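Local coordinates for vaginolysin (Gardnerella vaginalis, PDB 5IMY), which binds the human receptor CD59 and, as a cholesterol-dependent cytolysin, probably also binds cholesterol and lyses host cell membranes, at residues 41-47 and 364-370; 90-96 and 107-113; 210-216 and 263-269. The contacts are given in a common frame with arbitrary orientation. Numbering follows the deposited sequence.

The contacts involve two sheets. Contact 1 (41-47 with 364-370) lies in the mixed sheet built around the long strand 363-389. Contact 3 (210-216 with 263-269) lies in a second, antiparallel sheet, which contact 2 (90-96 with 107-113) reaches through strand 94-96. Centres are 29 Å (contacts 1 and 2), 22 Å (1 and 3) and 30 Å (2 and 3) apart; nearest atoms are about 11, 10 and 14 Å apart in the same order, so none touch. Sequence links them: helix 177-184, which packs on contact 1, lies between strands 166-173 and 208-223 of the second sheet. No other chain of the assembly touches contacts 2 or 3, while Gln364 of contact 1 packs on Glu417 of the second subunit.

Contact 1: residues 41-47 and 364-370; sequences ARHGETI and QSNSDYI
Both backbones are extended, strand 41-43 running parallel to the start of the long strand 363-389, at 12° and 4.5 Å between segment axes. Arg42 faces Ser365 (CA-CA 4.7 Å) and His43 faces Asn366 (CA-CA 5.3 Å). Three backbone bonds ladder the pair: Arg42 N to Gln364 O 2.6 Å, Asn366 N to Arg42 O 3.3 Å, Gly44 N to Asn366 O 2.9 Å. Beyond them 44-47 stays close as a loop, Asp368 N reaching Glu45 O at 3.2 Å. Gly44 (phi/psi -93/-152) suits its place, since a CB there would clash with that of Ser367. Arg42 (t, t, p) lays one guanidinium face over CB of Ser365 (m), while its NH2 bonds Lys181 O in helix 177-184, which covers this side. OG of Ser367 (t) donates to the next residue's carbonyl, Asp368 O, at 3.1 Å. Asp368 (m) accepts the backbone N of Ile47 on OD2 at 3.2 Å. Ile47 (m, t) brings CG2 to 3.7 Å from CD1 of Ile370 (m, chi2 117°). Thus 41-43 is a short parallel strand on the edge of 364-370 opposite strand 62-76, in a mixed sheet. The chemistry implies a join held mainly by backbone hydrogen bonds.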
loop_
_atom_site.group_PDB
_atom_site.type_symbol
_atom_site.label_atom_id
_atom_site.label_comp_id
_atom_site.label_asym_id
_atom_site.label_seq_id
_atom_site.Cartn_x
_atom_site.Cartn_y
_atom_site.Cartn_z
ATOM N N ALA A 41 15.173 32.426 4.144
ATOM C CA ALA A 41 14.731 31.144 3.611
ATOM C C ALA A 41 15.641 30.692 2.477
ATOM O O ALA A 41 16.069 31.498 1.645
ATOM C CB ALA A 41 13.287 31.236 3.117
ATOM N N ARG A 42 15.933 29.394 2.453
ATOM C CA ARG A 42 16.756 28.776 1.424
ATOM C C ARG A 42 15.923 27.745 0.673
ATOM O O ARG A 42 15.014 27.129 1.237
ATOM C CB ARG A 42 18.003 28.120 2.044
ATOM C CG ARG A 42 18.855 27.305 1.077
ATOM C CD ARG A 42 20.268 27.092 1.621
ATOM N NE ARG A 42 20.281 26.506 2.963
ATOM C CZ ARG A 42 20.445 25.211 3.230
ATOM N NH1 ARG A 42 20.613 24.328 2.253
ATOM N NH2 ARG A 42 20.444 24.794 4.490
ATOM N N HIS A 43 16.230 27.569 -0.613
ATOM C CA HIS A 43 15.470 26.670 -1.473
ATOM C C HIS A 43 16.427 25.829 -2.301
ATOM O O HIS A 43 17.330 26.368 -2.949
ATOM C CB HIS A 43 14.523 27.452 -2.392
ATOM C CG HIS A 43 13.415 28.151 -1.667
ATOM N ND1 HIS A 43 13.565 29.398 -1.099
ATOM C CD2 HIS A 43 12.137 27.777 -1.417
ATOM C CE1 HIS A 43 12.429 29.762 -0.531
ATOM N NE2 HIS A 43 11.546 28.795 -0.709
ATOM N N GLY A 44 16.223 24.517 -2.284
ATOM C CA GLY A 44 17.054 23.582 -3.020
ATOM C C GLY A 44 16.504 23.268 -4.394
ATOM O O GLY A 44 15.809 24.079 -5.014
ATOM N N GLU A 45 16.819 22.068 -4.877
ATOM C CA GLU A 45 16.379 21.648 -6.197
ATOM C C GLU A 45 14.898 21.283 -6.182
ATOM O O GLU A 45 14.304 21.017 -5.133
ATOM C CB GLU A 45 17.195 20.450 -6.687
ATOM C CG GLU A 45 17.009 19.183 -5.859
ATOM C CD GLU A 45 17.674 17.974 -6.487
ATOM O OE1 GLU A 45 17.521 17.780 -7.713
ATOM O OE2 GLU A 45 18.353 17.218 -5.758
ATOM N N THR A 46 14.303 21.272 -7.372
ATOM C CA THR A 46 12.928 20.837 -7.562
ATOM C C THR A 46 12.905 19.535 -8.353
ATOM O O THR A 46 13.788 19.271 -9.173
ATOM C CB THR A 46 12.098 21.899 -8.292
ATOM O OG1 THR A 46 10.716 21.520 -8.278
ATOM C CG2 THR A 46 12.562 22.060 -9.741
ATOM N N ILE A 47 11.884 18.719 -8.091
ATOM C CA ILE A 47 11.751 17.412 -8.723
ATOM C C ILE A 47 10.273 17.137 -8.949
ATOM O O ILE A 47 9.415 17.586 -8.185
ATOM C CB ILE A 47 12.397 16.297 -7.866
ATOM C CG1 ILE A 47 13.912 16.490 -7.764
ATOM C CG2 ILE A 47 12.102 14.925 -8.453
ATOM C CD1 ILE A 47 14.550 15.695 -6.651
ATOM N N GLN A 364 14.761 29.008 7.318
ATOM C CA GLN A 364 13.934 28.012 6.652
ATOM C C GLN A 364 14.722 27.423 5.489
ATOM O O GLN A 364 15.201 28.161 4.621
ATOM C CB GLN A 364 12.623 28.627 6.163
ATOM C CG GLN A 364 11.818 27.728 5.232
ATOM C CD GLN A 364 10.454 28.304 4.903
ATOM O OE1 GLN A 364 9.619 28.496 5.786
ATOM N NE2 GLN A 364 10.225 28.589 3.626
ATOM N N SER A 365 14.859 26.100 5.477
ATOM C CA SER A 365 15.519 25.390 4.391
ATOM C C SER A 365 14.598 24.284 3.910
ATOM O O SER A 365 14.046 23.535 4.723
ATOM C CB SER A 365 16.859 24.807 4.843
ATOM O OG SER A 365 17.757 25.839 5.213
ATOM N N ASN A 366 14.426 24.187 2.594
ATOM C CA ASN A 366 13.611 23.130 2.020
ATOM C C ASN A 366 14.234 22.663 0.716
ATOM O O ASN A 366 14.922 23.422 0.028
ATOM C CB ASN A 366 12.164 23.588 1.781
ATOM C CG ASN A 366 12.021 24.467 0.555
ATOM O OD1 ASN A 366 12.859 25.328 0.291
ATOM N ND2 ASN A 366 10.951 24.251 -0.202
ATOM N N SER A 367 13.988 21.398 0.386
ATOM C CA SER A 367 14.541 20.800 -0.818
ATOM C C SER A 367 13.730 19.565 -1.172
ATOM O O SER A 367 13.343 18.796 -0.290
ATOM C CB SER A 367 16.013 20.420 -0.627
ATOM O OG SER A 367 16.473 19.643 -1.714
ATOM N N ASP A 368 13.472 19.389 -2.463
ATOM C CA ASP A 368 12.859 18.162 -2.941
ATOM C C ASP A 368 13.904 17.060 -3.022
ATOM O O ASP A 368 15.096 17.316 -3.218
ATOM C CB ASP A 368 12.215 18.370 -4.314
ATOM C CG ASP A 368 10.954 19.211 -4.247
ATOM O OD1 ASP A 368 10.436 19.425 -3.131
ATOM O OD2 ASP A 368 10.476 19.648 -5.316
ATOM N N TYR A 369 13.445 15.823 -2.862
ATOM C CA TYR A 369 14.330 14.672 -2.945
ATOM C C TYR A 369 13.479 13.423 -3.104
ATOM O O TYR A 369 12.301 13.397 -2.736
ATOM C CB TYR A 369 15.226 14.558 -1.706
ATOM C CG TYR A 369 14.484 14.119 -0.468
ATOM C CD1 TYR A 369 14.575 12.815 -0.004
ATOM C CD2 TYR A 369 13.679 15.008 0.231
ATOM C CE1 TYR A 369 13.895 12.409 1.125
ATOM C CE2 TYR A 369 12.993 14.612 1.361
ATOM C CZ TYR A 369 13.103 13.313 1.804
ATOM O OH TYR A 369 12.420 12.915 2.929
ATOM N N ILE A 370 14.095 12.388 -3.658
ATOM C CA ILE A 370 13.462 11.090 -3.834
ATOM C C ILE A 370 13.904 10.202 -2.681
ATOM O O ILE A 370 15.100 9.943 -2.515
ATOM C CB ILE A 370 13.831 10.474 -5.194
ATOM C CG1 ILE A 370 13.003 11.121 -6.306
ATOM C CG2 ILE A 370 13.631 8.955 -5.200
ATOM C CD1 ILE A 370 13.825 11.874 -7.319
#

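Contact 2: residues 90-96 and 107-113; sequences YPGALFR and SLISANR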
loop_
_atom_site.group_PDB
_atom_site.type_symbol
_atom_site.label_atom_id
_atom_site.label_comp_id
_atom_site.label_asym_id
_atom_site.label_seq_id
_atom_site.Cartn_x
_atom_site.Cartn_y
_atom_site.Cartn_z
ATOM N N TYR A 90 30.623 34.916 17.729
ATOM C CA TYR A 90 30.845 35.173 19.140
ATOM C C TYR A 90 29.635 35.906 19.685
ATOM O O TYR A 90 28.942 36.598 18.930
ATOM C CB TYR A 90 32.121 35.995 19.383
ATOM C CG TYR A 90 32.264 37.237 18.527
ATOM C CD1 TYR A 90 31.820 38.473 18.976
ATOM C CD2 TYR A 90 32.864 37.172 17.275
ATOM C CE1 TYR A 90 31.960 39.610 18.198
ATOM C CE2 TYR A 90 33.009 38.298 16.492
ATOM C CZ TYR A 90 32.557 39.513 16.955
ATOM O OH TYR A 90 32.703 40.634 16.171
ATOM N N PRO A 91 29.335 35.756 20.977
ATOM C CA PRO A 91 28.258 36.556 21.573
ATOM C C PRO A 91 28.453 38.039 21.306
ATOM O O PRO A 91 29.500 38.597 21.644
ATOM C CB PRO A 91 28.363 36.229 23.069
ATOM C CG PRO A 91 29.029 34.894 23.123
ATOM C CD PRO A 91 29.955 34.839 21.949
ATOM N N GLY A 92 27.466 38.683 20.684
ATOM C CA GLY A 92 27.533 40.102 20.402
ATOM C C GLY A 92 27.954 40.472 18.993
ATOM O O GLY A 92 28.024 41.668 18.684
ATOM N N ALA A 93 28.241 39.497 18.135
ATOM C CA ALA A 93 28.635 39.802 16.768
ATOM C C ALA A 93 27.430 40.236 15.944
ATOM O O ALA A 93 26.300 39.808 16.184
ATOM C CB ALA A 93 29.295 38.586 16.116
ATOM N N LEU A 94 27.685 41.099 14.963
ATOM C CA LEU A 94 26.656 41.614 14.067
ATOM C C LEU A 94 26.842 41.024 12.677
ATOM O O LEU A 94 27.954 41.035 12.138
ATOM C CB LEU A 94 26.710 43.142 13.987
ATOM C CG LEU A 94 26.305 43.934 15.231
ATOM C CD1 LEU A 94 26.614 45.405 15.025
ATOM C CD2 LEU A 94 24.831 43.738 15.540
ATOM N N PHE A 95 25.754 40.517 12.099
ATOM C CA PHE A 95 25.746 40.022 10.731
ATOM C C PHE A 95 24.619 40.693 9.961
ATOM O O PHE A 95 23.757 41.369 10.528
ATOM C CB PHE A 95 25.544 38.503 10.660
ATOM C CG PHE A 95 26.399 37.718 11.608
ATOM C CD1 PHE A 95 27.747 37.992 11.749
ATOM C CD2 PHE A 95 25.845 36.692 12.351
ATOM C CE1 PHE A 95 28.525 37.256 12.623
ATOM C CE2 PHE A 95 26.615 35.956 13.224
ATOM C CZ PHE A 95 27.956 36.238 13.361
ATOM N N ARG A 96 24.635 40.489 8.649
ATOM C CA ARG A 96 23.472 40.736 7.814
ATOM C C ARG A 96 22.710 39.435 7.621
ATOM O O ARG A 96 23.308 38.374 7.420
ATOM C CB ARG A 96 23.884 41.301 6.454
ATOM C CG ARG A 96 24.454 42.700 6.516
ATOM C CD ARG A 96 25.188 43.061 5.238
ATOM N NE ARG A 96 26.094 44.184 5.458
ATOM C CZ ARG A 96 27.405 44.078 5.661
ATOM N NH1 ARG A 96 28.002 42.892 5.663
ATOM N NH2 ARG A 96 28.129 45.172 5.858
ATOM N N SER A 107 29.263 37.035 7.567
ATOM C CA SER A 107 30.272 38.083 7.533
ATOM C C SER A 107 29.879 39.185 8.506
ATOM O O SER A 107 28.701 39.539 8.617
ATOM C CB SER A 107 30.427 38.659 6.123
ATOM O OG SER A 107 29.211 39.224 5.665
ATOM N N LEU A 108 30.872 39.718 9.210
ATOM C CA LEU A 108 30.611 40.734 10.216
ATOM C C LEU A 108 30.211 42.053 9.561
ATOM O O LEU A 108 30.512 42.321 8.394
ATOM C CB LEU A 108 31.845 40.949 11.090
ATOM C CG LEU A 108 32.355 39.717 11.836
ATOM C CD1 LEU A 108 33.757 39.956 12.370
ATOM C CD2 LEU A 108 31.408 39.356 12.967
ATOM N N ILE A 109 29.507 42.873 10.332
ATOM C CA ILE A 109 29.250 44.263 9.978
ATOM C C ILE A 109 30.282 45.096 10.719
ATOM O O ILE A 109 30.252 45.187 11.952
ATOM C CB ILE A 109 27.823 44.696 10.339
ATOM C CG1 ILE A 109 26.798 43.828 9.608
ATOM C CG2 ILE A 109 27.609 46.168 9.987
ATOM C CD1 ILE A 109 25.387 43.985 10.133
ATOM N N SER A 110 31.211 45.692 9.979
ATOM C CA SER A 110 32.215 46.555 10.583
ATOM C C SER A 110 31.564 47.881 10.950
ATOM O O SER A 110 30.965 48.545 10.097
ATOM C CB SER A 110 33.385 46.772 9.629
ATOM O OG SER A 110 33.368 45.822 8.579
ATOM N N ALA A 111 31.668 48.259 12.219
ATOM C CA ALA A 111 31.099 49.513 12.689
ATOM C C ALA A 111 31.672 49.804 14.064
ATOM O O ALA A 111 32.136 48.900 14.766
ATOM C CB ALA A 111 29.570 49.459 12.747
ATOM N N ASN A 112 31.646 51.077 14.434
ATOM C CA ASN A 112 32.085 51.461 15.763
ATOM C C ASN A 112 31.083 50.947 16.785
ATOM O O ASN A 112 29.926 51.375 16.794
ATOM C CB ASN A 112 32.231 52.976 15.862
ATOM C CG ASN A 112 33.174 53.540 14.820
ATOM O OD1 ASN A 112 34.087 52.856 14.361
ATOM N ND2 ASN A 112 32.960 54.795 14.444
ATOM N N ARG A 113 31.524 50.032 17.638
ATOM C CA ARG A 113 30.654 49.343 18.576
ATOM C C ARG A 113 30.710 49.980 19.960
ATOM O O ARG A 113 31.641 50.716 20.301
ATOM C CB ARG A 113 31.036 47.863 18.676
ATOM C CG ARG A 113 30.797 47.075 17.400
ATOM C CD ARG A 113 29.313 46.899 17.122
ATOM N NE ARG A 113 28.647 46.166 18.194
ATOM C CZ ARG A 113 28.659 44.843 18.320
ATOM N NH1 ARG A 113 29.306 44.091 17.437
ATOM N NH2 ARG A 113 28.024 44.267 19.331
HETATM O O HOH W 1 30.771 45.713 6.655
#
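A type II beta turn from Tyr90 to Ala93, closed by Ala93 N to Tyr90 O at 3.1 Å, leads into strand 94-96, which pairs with strand 253-261 of the antiparallel sheet; the irregular segment 107-113 runs along its other edge. Two side chains of 107-113 fill hollows. CD2 of Leu108 enters one walled by Phe95 CE1 (3.6 Å, at the ring edge), Tyr90 OH (3.7 Å) and Ala93 CB (3.9 Å). Ile109 meets Leu94 CB to CB at 4.1 Å and pushes its CD1 to 3.1 Å from Phe95 O, while the guanidinium of Arg96 lies with one face over Ile109 CG1. In return Leu94 projects toward 107-113, where the Arg113 guanidinium closes over Leu94 CG, with NH1 3.7 Å away. Ile109 N to Leu94 O, 3.0 Å, ties the backbones, and a water joins Arg96 NH2 to Ser110 OG. At the far end, Arg113 NE bonds Phe232 O, while its NH2 bonds Gly92 O at 2.7 Å and its NH1 adds a weak bond to the same oxygen at 3.0 Å.

Contact 3: residues 210-216 and 263-269; sequences QIVNFKQ and RSMYVKF
Phe214 (m, chi2 -81°) sits at the apolar centre: its CD2 lies 3.5 Å from CG2 of Val267 (t), at the ring edge, and 3.9 Å from CE of Met265 (p, t, t). On the same face Val212 (t) sets CG2 3.7 Å from CE2 of Phe269 (m), and helices 278-286 and 326-335 cover this layer. The backbones are extended and antiparallel, 161° and 4.7 Å between segment axes. Hydrogen-bonded pairs are Gln210-Phe269, Val212-Val267, Phe214-Met265 and Gln216-Arg263, alternating with non-hydrogen-bonded Ile211-Lys268, Asn213-Tyr266 and Lys215-Ser264. The shortest bond is Gln210 N to Phe269 O, 2.5 Å. The longest backbone one is Met265 N to Phe214 O, 3.0 Å. With strands 166-173 and 305-311 flanking, the pair forms the middle of the four-stranded antiparallel sheet of the MACPF/CDC fold (domain 3 of the cytolysins). On the opposite face Asn213 CB makes an off-centre CH-pi contact with Tyr266, 4.2 Å from the ring centroid. Lys215 NZ hydrogen-bonds Asn78 OD1 and Lys268 NZ Leu195 O. At the polar edge Arg263 NH1 bonds Leu332 O and, weakly, Gln216 OE1 at 2.8 Å.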
loop_
_atom_site.group_PDB
_atom_site.type_symbol
_atom_site.label_atom_id
_atom_site.label_comp_id
_atom_site.label_asym_id
_atom_site.label_seq_id
_atom_site.Cartn_x
_atom_site.Cartn_y
_atom_site.Cartn_z
ATOM N N GLN A 210 21.041 6.110 8.756
ATOM C CA GLN A 210 20.488 7.183 9.570
ATOM C C GLN A 210 21.611 8.134 9.955
ATOM O O GLN A 210 22.687 7.690 10.368
ATOM C CB GLN A 210 19.809 6.628 10.829
ATOM C CG GLN A 210 18.854 7.599 11.503
ATOM C CD GLN A 210 17.618 7.871 10.669
ATOM O OE1 GLN A 210 17.327 7.152 9.712
ATOM N NE2 GLN A 210 16.882 8.916 11.028
ATOM N N ILE A 211 21.359 9.433 9.816
ATOM C CA ILE A 211 22.309 10.476 10.191
ATOM C C ILE A 211 21.724 11.243 11.365
ATOM O O ILE A 211 20.552 11.639 11.333
ATOM C CB ILE A 211 22.610 11.420 9.014
ATOM C CG1 ILE A 211 23.114 10.626 7.802
ATOM C CG2 ILE A 211 23.624 12.483 9.426
ATOM C CD1 ILE A 211 24.363 9.801 8.064
ATOM N N VAL A 212 22.535 11.456 12.397
ATOM C CA VAL A 212 22.073 12.073 13.636
ATOM C C VAL A 212 23.139 13.039 14.131
ATOM O O VAL A 212 24.309 12.667 14.264
ATOM C CB VAL A 212 21.758 11.017 14.714
ATOM C CG1 VAL A 212 21.230 11.680 15.978
ATOM C CG2 VAL A 212 20.757 10.001 14.182
ATOM N N ASN A 213 22.732 14.275 14.401
ATOM C CA ASN A 213 23.599 15.289 14.988
ATOM C C ASN A 213 23.329 15.338 16.486
ATOM O O ASN A 213 22.201 15.616 16.903
ATOM C CB ASN A 213 23.346 16.654 14.344
ATOM C CG ASN A 213 24.309 17.722 14.831
ATOM O OD1 ASN A 213 25.436 17.428 15.229
ATOM N ND2 ASN A 213 23.864 18.972 14.801
ATOM N N PHE A 214 24.350 15.054 17.289
ATOM C CA PHE A 214 24.241 15.108 18.741
ATOM C C PHE A 214 24.909 16.376 19.252
ATOM O O PHE A 214 26.067 16.650 18.917
ATOM C CB PHE A 214 24.885 13.885 19.396
ATOM C CG PHE A 214 24.088 12.628 19.248
ATOM C CD1 PHE A 214 23.019 12.365 20.090
ATOM C CD2 PHE A 214 24.407 11.700 18.273
ATOM C CE1 PHE A 214 22.284 11.207 19.957
ATOM C CE2 PHE A 214 23.676 10.539 18.137
ATOM C CZ PHE A 214 22.612 10.291 18.980
ATOM N N LYS A 215 24.179 17.141 20.059
ATOM C CA LYS A 215 24.695 18.353 20.683
ATOM C C LYS A 215 24.545 18.228 22.190
ATOM O O LYS A 215 23.425 18.109 22.700
ATOM C CB LYS A 215 23.962 19.594 20.172
ATOM C CG LYS A 215 24.564 20.177 18.907
ATOM C CD LYS A 215 23.685 21.258 18.311
ATOM C CE LYS A 215 24.336 21.868 17.085
ATOM N NZ LYS A 215 23.386 22.695 16.292
ATOM N N GLN A 216 25.672 18.254 22.897
ATOM C CA GLN A 216 25.700 18.238 24.354
ATOM C C GLN A 216 26.141 19.620 24.822
ATOM O O GLN A 216 27.301 20.005 24.635
ATOM C CB GLN A 216 26.637 17.149 24.869
ATOM C CG GLN A 216 26.420 15.798 24.204
ATOM C CD GLN A 216 27.139 14.671 24.915
ATOM O OE1 GLN A 216 28.266 14.317 24.564
ATOM N NE2 GLN A 216 26.489 14.098 25.920
ATOM N N ARG A 263 29.817 19.878 23.475
ATOM C CA ARG A 263 30.357 18.788 22.678
ATOM C C ARG A 263 29.374 18.453 21.569
ATOM O O ARG A 263 28.177 18.297 21.825
ATOM C CB ARG A 263 30.616 17.564 23.563
ATOM C CG ARG A 263 31.631 16.578 23.022
ATOM C CD ARG A 263 32.200 15.744 24.157
ATOM N NE ARG A 263 32.782 14.487 23.693
ATOM C CZ ARG A 263 32.097 13.360 23.520
ATOM N NH1 ARG A 263 30.792 13.319 23.766
ATOM N NH2 ARG A 263 32.719 12.268 23.098
ATOM N N SER A 264 29.878 18.352 20.341
ATOM C CA SER A 264 29.050 18.113 19.168
ATOM C C SER A 264 29.668 17.012 18.321
ATOM O O SER A 264 30.891 16.947 18.172
ATOM C CB SER A 264 28.901 19.393 18.333
ATOM O OG SER A 264 28.338 19.116 17.063
ATOM N N MET A 265 28.820 16.147 17.766
ATOM C CA MET A 265 29.300 15.081 16.901
ATOM C C MET A 265 28.196 14.650 15.946
ATOM O O MET A 265 27.006 14.803 16.232
ATOM C CB MET A 265 29.787 13.873 17.711
ATOM C CG MET A 265 28.724 13.225 18.580
ATOM S SD MET A 265 29.299 11.679 19.305
ATOM C CE MET A 265 27.782 11.090 20.039
ATOM N N TYR A 266 28.615 14.100 14.809
ATOM C CA TYR A 266 27.722 13.512 13.823
ATOM C C TYR A 266 27.897 12.000 13.823
ATOM O O TYR A 266 29.024 11.499 13.868
ATOM C CB TYR A 266 28.006 14.069 12.426
ATOM C CG TYR A 266 27.345 15.399 12.150
ATOM C CD1 TYR A 266 26.087 15.458 11.570
ATOM C CD2 TYR A 266 27.977 16.592 12.467
ATOM C CE1 TYR A 266 25.474 16.667 11.314
ATOM C CE2 TYR A 266 27.371 17.810 12.214
ATOM C CZ TYR A 266 26.119 17.841 11.636
ATOM O OH TYR A 266 25.505 19.047 11.379
ATOM N N VAL A 267 26.782 11.276 13.767
ATOM C CA VAL A 267 26.786 9.821 13.852
ATOM C C VAL A 267 26.018 9.256 12.668
ATOM O O VAL A 267 24.913 9.718 12.360
ATOM C CB VAL A 267 26.170 9.323 15.173
ATOM C CG1 VAL A 267 26.299 7.811 15.277
ATOM C CG2 VAL A 267 26.839 10.000 16.360
ATOM N N LYS A 268 26.598 8.254 12.013
ATOM C CA LYS A 268 25.952 7.531 10.925
ATOM C C LYS A 268 25.614 6.127 11.403
ATOM O O LYS A 268 26.516 5.351 11.739
ATOM C CB LYS A 268 26.854 7.472 9.692
ATOM C CG LYS A 268 26.284 6.643 8.539
ATOM C CD LYS A 268 27.272 6.496 7.387
ATOM C CE LYS A 268 28.448 5.598 7.754
ATOM N NZ LYS A 268 29.431 5.467 6.645
ATOM N N PHE A 269 24.324 5.808 11.442
ATOM C CA PHE A 269 23.855 4.448 11.668
ATOM C C PHE A 269 23.485 3.837 10.326
ATOM O O PHE A 269 22.708 4.428 9.570
ATOM C CB PHE A 269 22.629 4.415 12.583
ATOM C CG PHE A 269 22.824 5.100 13.901
ATOM C CD1 PHE A 269 23.131 4.370 15.035
ATOM C CD2 PHE A 269 22.676 6.472 14.012
ATOM C CE1 PHE A 269 23.301 4.995 16.254
ATOM C CE2 PHE A 269 22.844 7.103 15.228
ATOM C CZ PHE A 269 23.157 6.363 16.350
#